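Local atomic coordinates of major pollen allergen Jun a 1 (Juniperus ashei, PDB entry 1PXZ), a protein that has low pectate lyase activity, cleaving pectate by elimination with calcium as cofactor, and is the major allergen of mountain cedar pollen. Residues 21-32 with 158-166. Sequence-based numbering, arbitrary orientation.
Sequences LADCAVGFGSST and VTNAWIDHN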
ATOM      1  N   LEU A  21       4.303 -12.861  11.752  1.00  9.67           N
ATOM      2  CA  LEU A  21       3.603 -11.937  10.849  1.00 10.76           C
ATOM      3  C   LEU A  21       3.599 -12.418   9.412  1.00  9.76           C
ATOM      4  O   LEU A  21       2.600 -12.330   8.692  1.00 12.68           O
ATOM      5  CB  LEU A  21       4.272 -10.553  10.944  1.00 11.56           C
ATOM      6  CG  LEU A  21       3.689  -9.471  10.030  1.00 11.35           C
ATOM      7  CD1 LEU A  21       2.290  -9.077  10.478  1.00  8.99           C
ATOM      8  CD2 LEU A  21       4.618  -8.267   9.972  1.00  7.72           C
ATOM      9  N   ALA A  22       4.723 -12.967   8.954  1.00  8.17           N
ATOM     10  CA  ALA A  22       4.833 -13.307   7.544  1.00 10.63           C
ATOM     11  C   ALA A  22       3.938 -14.489   7.158  1.00 14.52           C
ATOM     12  O   ALA A  22       3.729 -14.721   5.969  1.00 22.28           O
ATOM     13  CB  ALA A  22       6.281 -13.608   7.169  1.00 12.89           C
ATOM     14  N   ASP A  23       3.398 -15.219   8.118  1.00 11.53           N
ATOM     15  CA  ASP A  23       2.504 -16.328   7.784  1.00 18.59           C
ATOM     16  C   ASP A  23       1.069 -15.866   7.592  1.00 21.54           C
ATOM     17  O   ASP A  23       0.175 -16.686   7.375  1.00 18.40           O
ATOM     18  CB  ASP A  23       2.486 -17.383   8.899  1.00 20.24           C
ATOM     19  CG  ASP A  23       3.848 -17.997   9.161  1.00 24.21           C
ATOM     20  OD1 ASP A  23       4.672 -18.008   8.229  1.00 22.04           O
ATOM     21  OD2 ASP A  23       4.093 -18.457  10.296  1.00 23.96           O
ATOM     22  N   CYS A  24       0.791 -14.571   7.694  1.00 11.09           N
ATOM     23  CA  CYS A  24      -0.594 -14.147   7.900  1.00 12.95           C
ATOM     24  C   CYS A  24      -1.147 -13.253   6.810  1.00 14.32           C
ATOM     25  O   CYS A  24      -2.265 -12.729   6.970  1.00 14.84           O
ATOM     26  CB  CYS A  24      -0.655 -13.420   9.256  1.00 19.84           C
ATOM     27  SG  CYS A  24      -0.228 -14.532  10.639  1.00 18.53           S
ATOM     28  N   ALA A  25      -0.419 -13.076   5.721  1.00  9.48           N
ATOM     29  CA  ALA A  25      -0.942 -12.237   4.641  1.00 10.50           C
ATOM     30  C   ALA A  25      -2.113 -12.931   3.934  1.00 17.62           C
ATOM     31  O   ALA A  25      -2.100 -14.160   3.816  1.00 18.08           O
ATOM     32  CB  ALA A  25       0.163 -11.909   3.644  1.00 11.69           C
ATOM     33  N   VAL A  26      -3.080 -12.151   3.484  1.00 10.06           N
ATOM     34  CA  VAL A  26      -4.247 -12.608   2.734  1.00  9.99           C
ATOM     35  C   VAL A  26      -4.321 -11.814   1.427  1.00 11.78           C
ATOM     36  O   VAL A  26      -3.619 -10.810   1.253  1.00 12.04           O
ATOM     37  CB  VAL A  26      -5.591 -12.508   3.478  1.00 15.03           C
ATOM     38  CG1 VAL A  26      -5.517 -13.293   4.795  1.00 14.83           C
ATOM     39  CG2 VAL A  26      -6.013 -11.079   3.765  1.00 12.54           C
ATOM     40  N   GLY A  27      -5.159 -12.274   0.484  1.00  8.89           N
ATOM     41  CA  GLY A  27      -5.279 -11.501  -0.745  1.00  7.57           C
ATOM     42  C   GLY A  27      -4.169 -11.834  -1.718  1.00  7.54           C
ATOM     43  O   GLY A  27      -3.459 -12.818  -1.517  1.00 10.17           O
ATOM     44  N   PHE A  28      -4.038 -11.004  -2.734  1.00  6.20           N
ATOM     45  CA  PHE A  28      -3.099 -11.313  -3.784  1.00 10.34           C
ATOM     46  C   PHE A  28      -1.646 -11.260  -3.326  1.00 15.34           C
ATOM     47  O   PHE A  28      -0.798 -11.867  -3.984  1.00 10.10           O
ATOM     48  CB  PHE A  28      -3.318 -10.359  -4.961  1.00 11.99           C
ATOM     49  CG  PHE A  28      -4.629 -10.604  -5.708  1.00  8.61           C
ATOM     50  CD1 PHE A  28      -4.885 -11.836  -6.267  1.00  9.82           C
ATOM     51  CD2 PHE A  28      -5.558  -9.588  -5.811  1.00 12.11           C
ATOM     52  CE1 PHE A  28      -6.073 -12.087  -6.941  1.00 10.21           C
ATOM     53  CE2 PHE A  28      -6.751  -9.833  -6.488  1.00 12.57           C
ATOM     54  CZ  PHE A  28      -6.997 -11.063  -7.042  1.00  7.42           C
ATOM     55  N   GLY A  29      -1.338 -10.552  -2.231  1.00  9.81           N
ATOM     56  CA  GLY A  29       0.067 -10.601  -1.812  1.00  9.37           C
ATOM     57  C   GLY A  29       0.293 -11.673  -0.769  1.00 10.67           C
ATOM     58  O   GLY A  29       1.263 -11.599   0.004  1.00  9.44           O
ATOM     59  N   SER A  30      -0.559 -12.702  -0.700  1.00  7.33           N
ATOM     60  CA  SER A  30      -0.427 -13.668   0.382  1.00  8.83           C
ATOM     61  C   SER A  30       0.861 -14.491   0.341  1.00 11.73           C
ATOM     62  O   SER A  30       1.219 -15.048   1.392  1.00 14.67           O
ATOM     63  CB  SER A  30      -1.603 -14.678   0.396  1.00  9.83           C
ATOM     64  OG  SER A  30      -1.410 -15.543  -0.719  1.00 14.75           O
ATOM     65  N   SER A  31       1.548 -14.588  -0.781  1.00 11.49           N
ATOM     66  CA  SER A  31       2.781 -15.358  -0.920  1.00 17.16           C
ATOM     67  C   SER A  31       4.004 -14.567  -0.469  1.00 19.65           C
ATOM     68  O   SER A  31       5.110 -15.117  -0.460  1.00 14.82           O
ATOM     69  CB  SER A  31       3.034 -15.779  -2.384  1.00 13.65           C
ATOM     70  OG  SER A  31       2.062 -16.757  -2.737  1.00 26.74           O
ATOM     71  N   THR A  32       3.789 -13.301  -0.123  1.00 10.86           N
ATOM     72  CA  THR A  32       4.920 -12.465   0.298  1.00  6.35           C
ATOM     73  C   THR A  32       5.643 -13.061   1.493  1.00 13.02           C
ATOM     74  O   THR A  32       5.031 -13.319   2.528  1.00 14.22           O
ATOM     75  CB  THR A  32       4.416 -11.049   0.649  1.00  7.14           C
ATOM     76  OG1 THR A  32       3.737 -10.504  -0.493  1.00  9.92           O
ATOM     77  CG2 THR A  32       5.588 -10.134   0.915  1.00  7.58           C
ATOM     78  N   VAL A 158       7.237  -4.869  -9.408  1.00 12.64           N
ATOM     79  CA  VAL A 158       7.344  -5.624  -8.165  1.00 12.76           C
ATOM     80  C   VAL A 158       6.335  -6.751  -8.060  1.00 13.77           C
ATOM     81  O   VAL A 158       5.164  -6.586  -8.431  1.00 13.25           O
ATOM     82  CB  VAL A 158       7.128  -4.662  -6.962  1.00 13.49           C
ATOM     83  CG1 VAL A 158       7.061  -5.453  -5.672  1.00 15.13           C
ATOM     84  CG2 VAL A 158       8.240  -3.627  -6.952  1.00  9.51           C
ATOM     85  N   THR A 159       6.721  -7.928  -7.555  1.00 11.70           N
ATOM     86  CA  THR A 159       5.684  -8.946  -7.330  1.00 10.51           C
ATOM     87  C   THR A 159       5.791  -9.473  -5.911  1.00 10.49           C
ATOM     88  O   THR A 159       6.869  -9.534  -5.298  1.00 13.58           O
ATOM     89  CB  THR A 159       5.744 -10.120  -8.328  1.00 24.21           C
ATOM     90  OG1 THR A 159       6.952 -10.855  -8.080  1.00 38.96           O
ATOM     91  CG2 THR A 159       5.818  -9.648  -9.770  1.00 14.84           C
ATOM     92  N   ASN A 160       4.650  -9.846  -5.348  1.00  9.28           N
ATOM     93  CA  ASN A 160       4.643 -10.443  -4.018  1.00  7.61           C
ATOM     94  C   ASN A 160       5.112  -9.395  -3.018  1.00 12.99           C
ATOM     95  O   ASN A 160       6.214  -9.487  -2.493  1.00 12.51           O
ATOM     96  CB  ASN A 160       5.544 -11.683  -3.953  1.00  8.22           C
ATOM     97  CG  ASN A 160       4.941 -12.814  -4.769  1.00 21.33           C
ATOM     98  OD1 ASN A 160       3.727 -13.011  -4.717  1.00 16.50           O
ATOM     99  ND2 ASN A 160       5.768 -13.532  -5.507  1.00 20.39           N
ATOM    100  N   ALA A 161       4.268  -8.402  -2.765  1.00  7.11           N
ATOM    101  CA  ALA A 161       4.648  -7.400  -1.769  1.00 10.47           C
ATOM    102  C   ALA A 161       3.464  -7.121  -0.856  1.00 11.74           C
ATOM    103  O   ALA A 161       2.312  -7.288  -1.280  1.00 11.21           O
ATOM    104  CB  ALA A 161       5.131  -6.122  -2.445  1.00 13.06           C
ATOM    105  N   TRP A 162       3.748  -6.723   0.378  1.00  5.57           N
ATOM    106  CA  TRP A 162       2.696  -6.557   1.379  1.00  5.82           C
ATOM    107  C   TRP A 162       2.982  -5.256   2.133  1.00  7.17           C
ATOM    108  O   TRP A 162       4.036  -5.168   2.759  1.00  8.05           O
ATOM    109  CB  TRP A 162       2.682  -7.758   2.303  1.00  7.06           C
ATOM    110  CG  TRP A 162       1.598  -7.829   3.327  1.00  3.96           C
ATOM    111  CD1 TRP A 162       0.387  -7.173   3.324  1.00  6.08           C
ATOM    112  CD2 TRP A 162       1.629  -8.619   4.517  1.00  7.71           C
ATOM    113  NE1 TRP A 162      -0.321  -7.524   4.462  1.00  8.99           N
ATOM    114  CE2 TRP A 162       0.424  -8.407   5.206  1.00 10.52           C
ATOM    115  CE3 TRP A 162       2.597  -9.488   5.056  1.00  7.68           C
ATOM    116  CZ2 TRP A 162       0.146  -9.038   6.418  1.00  8.87           C
ATOM    117  CZ3 TRP A 162       2.307 -10.113   6.264  1.00  7.10           C
ATOM    118  CH2 TRP A 162       1.104  -9.890   6.932  1.00  7.27           C
ATOM    119  N   ILE A 163       2.054  -4.324   2.021  1.00  4.33           N
ATOM    120  CA  ILE A 163       2.179  -3.043   2.745  1.00  6.01           C
ATOM    121  C   ILE A 163       1.142  -3.040   3.857  1.00  9.14           C
ATOM    122  O   ILE A 163      -0.049  -2.950   3.538  1.00  8.02           O
ATOM    123  CB  ILE A 163       2.012  -1.907   1.739  1.00 10.27           C
ATOM    124  CG1 ILE A 163       3.084  -1.980   0.622  1.00 14.44           C
ATOM    125  CG2 ILE A 163       2.003  -0.528   2.390  1.00  8.19           C
ATOM    126  CD1 ILE A 163       2.653  -1.059  -0.509  1.00 14.64           C
ATOM    127  N   ASP A 164       1.566  -3.149   5.118  1.00  6.27           N
ATOM    128  CA  ASP A 164       0.650  -3.472   6.204  1.00  7.55           C
ATOM    129  C   ASP A 164       0.865  -2.641   7.459  1.00 10.46           C
ATOM    130  O   ASP A 164       2.010  -2.515   7.915  1.00  7.72           O
ATOM    131  CB  ASP A 164       0.846  -4.957   6.563  1.00  7.50           C
ATOM    132  CG  ASP A 164      -0.110  -5.488   7.597  1.00 15.28           C
ATOM    133  OD1 ASP A 164      -1.341  -5.580   7.362  1.00 10.47           O
ATOM    134  OD2 ASP A 164       0.388  -5.822   8.689  1.00 11.19           O
ATOM    135  N   HIS A 165      -0.233  -2.124   8.016  1.00  6.44           N
ATOM    136  CA  HIS A 165      -0.182  -1.382   9.268  1.00  6.95           C
ATOM    137  C   HIS A 165       0.787  -0.207   9.225  1.00  8.59           C
ATOM    138  O   HIS A 165       1.430   0.069  10.248  1.00  9.59           O
ATOM    139  CB  HIS A 165       0.206  -2.342  10.407  1.00  5.00           C
ATOM    140  CG  HIS A 165      -0.973  -3.045  11.041  1.00  8.61           C
ATOM    141  ND1 HIS A 165      -1.935  -2.388  11.763  1.00  5.39           N
ATOM    142  CD2 HIS A 165      -1.346  -4.345  11.054  1.00  7.66           C
ATOM    143  CE1 HIS A 165      -2.849  -3.246  12.206  1.00  9.97           C
ATOM    144  NE2 HIS A 165      -2.516  -4.462  11.784  1.00 10.55           N
ATOM    145  N   ASN A 166       0.896   0.507   8.114  1.00  5.39           N
ATOM    146  CA  ASN A 166       1.652   1.763   8.133  1.00  5.44           C
ATOM    147  C   ASN A 166       0.746   2.955   8.334  1.00  8.47           C
ATOM    148  O   ASN A 166      -0.431   2.890   7.999  1.00  6.18           O
ATOM    149  CB  ASN A 166       2.403   1.935   6.814  1.00  4.60           C
ATOM    150  CG  ASN A 166       3.285   0.700   6.631  1.00  5.45           C
ATOM    151  OD1 ASN A 166       4.253   0.558   7.380  1.00  8.88           O
ATOM    152  ND2 ASN A 166       2.936  -0.160   5.702  1.00  7.06           N
TER
HETATM  153  O   HOH W   1       1.518 -13.062  -3.179  1.00 16.05           O
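In this parallel beta-helix, the N-terminal loop 21-32 is laid against the outer surface of one coil, where strand 161-164 sends Trp162 out to meet it. The methyl of Ala25 makes a CH-pi contact: CB lies 3.6 Å from the centroid of the Trp162 six-membered ring and 7° off the normal, almost exactly over the centre. On the opposite face stands Asp164 CB, also outward from the coil, offset toward the rim, so the indole is sandwiched between loop and strand. The ring reaches the 3-10 segment that includes Leu21 because chi1 of Trp162 (-175°) sets CG trans to the main-chain nitrogen; there Leu21 O meets the ring edge in plane, 3.3 Å from CZ3. The same oxygen accepts the backbone N-H of Cys24, whose SG is tied to Cys7 by a disulfide. Leu21 CD1 adds an apolar touch at 3.8 Å from Trp162 CH2. The indole's rotation is further fixed by a hydrogen bond from NE1 to Ser188 OG, an oxygen also hydrogen-bonded to Asp164 OD1; Asp164 OD2 is hydrogen-bonded to His119 ND1 on strand 114-119.

At the far end a type I turn, Gly29 to Thr32, meets the corner at Asn160. Thr32 packs its CG2 4.0 Å from Trp162 CB, while its OG1 donates to Gly29 O at 2.8 Å, and that oxygen also accepts the backbone N-H of Thr32, from the same face of the carbonyl plane. One water bridges the segments: it donates to Asn160 OD1 and to Phe28 O, and accepts from Ser31 N at 2.8 Å from the water oxygen.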